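Local structure of dipicolinate synthase, B chain (3MCU) at the interface of chains A and B. The protein is the B chain of dipicolinate synthase, which probably works with DpaA to convert dihydrodipicolinate to dipicolinate with NADP during sporulation. Sequence-based numbering; all coordinates share one arbitrary frame. Chains: chain A/B, Dipicolinate synthase, B chain.

The interface of chains A and B. Residues chain A 188-191; chain B 134, 157, 160, 164.
The C-terminal loop of chain A, following helix 174-182, lies against two loops of chain B, one around B:Leu134 and one from B:Gln157 to B:Pro164. Both chains belong to the flavoprotein family; their two-fold interface, which may or may not persist in solution, repeats this patch with the chains exchanged. B:Gln157 suits its place because a long side chain, extended beyond CG (chi2 -179°), carries an amide to the backbone of chain A. Its carbonyl OE1 accepts two hydrogen bonds. A:Val190 N, 2.8 Å from OE1, lies in the carbonyl plane on a lone pair, but its N-H points at a slant; A:Val191 N, at 2.9 Å from the same OE1, gives a nearly straight bond (168° at H) from outside that plane. Two backbone donors on one oxygen identify the carbonyl end of the amide and should restrict its rotation. A:Gln188, bent at chi2 (-65°), crosses B:Gln157 at about a right angle, the amide planes 66° apart. As modelled, their NE2 atoms face each other as donors at 2.9 Å, which is doubtful; exchanging OE1 and NE2 of A:Gln188 could make a hydrogen bond. In the modelled orientation water 2 bridges A:Gln188 OE1 and B:Pro164 O; water 1 links A:Val191 O to B:Gln157 N. Rigid rings suit the proline contact: A:Pro189, which follows a cis peptide bond, lies with its CB 3.8 Å from CG of B:Pro160. Branched aliphatic groups close the other flank, where A:Val190 CG1 meets B:Leu134 CD1 tip to tip at 3.7 Å and A:Val191 CG2 packs obliquely beside the same leucine.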
loop_
_atom_site.group_PDB
_atom_site.type_symbol
_atom_site.label_atom_id
_atom_site.label_comp_id
_atom_site.label_asym_id
_atom_site.label_seq_id
_atom_site.Cartn_x
_atom_site.Cartn_y
_atom_site.Cartn_z
ATOM N N GLN A 188 -7.434 -12.256 -23.186
ATOM C CA GLN A 188 -7.181 -13.449 -22.371
ATOM C C GLN A 188 -6.662 -14.628 -23.198
ATOM O O GLN A 188 -7.088 -14.827 -24.349
ATOM C CB GLN A 188 -8.447 -13.867 -21.610
ATOM C CG GLN A 188 -8.937 -12.860 -20.556
ATOM C CD GLN A 188 -7.955 -12.671 -19.401
ATOM O OE1 GLN A 188 -8.094 -11.746 -18.588
ATOM N NE2 GLN A 188 -6.961 -13.542 -19.327
ATOM N N PRO A 189 -5.759 -15.439 -22.613
ATOM C CA PRO A 189 -5.213 -15.347 -21.250
ATOM C C PRO A 189 -4.109 -14.312 -21.132
ATOM O O PRO A 189 -3.318 -14.132 -22.052
ATOM C CB PRO A 189 -4.593 -16.735 -21.036
ATOM C CG PRO A 189 -4.209 -17.181 -22.407
ATOM C CD PRO A 189 -5.321 -16.676 -23.295
ATOM N N VAL A 190 -4.043 -13.646 -19.987
ATOM C CA VAL A 190 -3.063 -12.598 -19.796
ATOM C C VAL A 190 -1.782 -13.150 -19.133
ATOM O O VAL A 190 -0.707 -12.551 -19.239
ATOM C CB VAL A 190 -3.690 -11.383 -19.038
ATOM C CG1 VAL A 190 -3.889 -11.690 -17.552
ATOM C CG2 VAL A 190 -2.854 -10.125 -19.234
ATOM N N VAL A 191 -1.886 -14.309 -18.483
ATOM C CA VAL A 191 -0.704 -14.933 -17.896
ATOM C C VAL A 191 -0.270 -16.171 -18.683
ATOM O O VAL A 191 -0.940 -17.199 -18.682
ATOM C CB VAL A 191 -0.903 -15.259 -16.379
ATOM C CG1 VAL A 191 0.348 -15.821 -15.793
ATOM C CG2 VAL A 191 -1.320 -13.998 -15.608
ATOM N N LEU B 134 -6.262 -11.817 -10.299
ATOM C CA LEU B 134 -5.870 -10.744 -11.209
ATOM C C LEU B 134 -6.812 -9.530 -11.077
ATOM O O LEU B 134 -6.807 -8.627 -11.910
ATOM C CB LEU B 134 -5.813 -11.260 -12.662
ATOM C CG LEU B 134 -4.760 -12.349 -12.918
ATOM C CD1 LEU B 134 -4.964 -12.996 -14.276
ATOM C CD2 LEU B 134 -3.329 -11.826 -12.765
ATOM N N GLN B 157 -3.598 -19.068 -14.625
ATOM C CA GLN B 157 -5.027 -18.981 -14.871
ATOM C C GLN B 157 -5.592 -20.366 -15.184
ATOM O O GLN B 157 -5.003 -21.129 -15.956
ATOM C CB GLN B 157 -5.304 -18.022 -16.034
ATOM C CG GLN B 157 -4.921 -16.558 -15.758
ATOM C CD GLN B 157 -5.244 -15.645 -16.941
ATOM O OE1 GLN B 157 -4.439 -15.488 -17.858
ATOM N NE2 GLN B 157 -6.430 -15.060 -16.928
ATOM N N PRO B 160 -9.340 -18.851 -18.422
ATOM C CA PRO B 160 -9.207 -17.483 -18.938
ATOM C C PRO B 160 -10.497 -16.929 -19.556
ATOM O O PRO B 160 -10.633 -15.699 -19.628
ATOM C CB PRO B 160 -8.115 -17.613 -19.998
ATOM C CG PRO B 160 -7.355 -18.856 -19.617
ATOM C CD PRO B 160 -8.380 -19.778 -19.037
ATOM N N PRO B 164 -11.909 -14.953 -15.834
ATOM C CA PRO B 164 -10.736 -14.223 -16.341
ATOM C C PRO B 164 -9.725 -13.772 -15.277
ATOM O O PRO B 164 -8.550 -13.625 -15.613
ATOM C CB PRO B 164 -11.349 -12.999 -17.035
ATOM C CG PRO B 164 -12.697 -13.449 -17.440
ATOM C CD PRO B 164 -13.168 -14.383 -16.342
HETATM O O HOH W 1 -1.459 -18.947 -16.757
HETATM O O HOH W 2 -7.906 -11.014 -16.110
#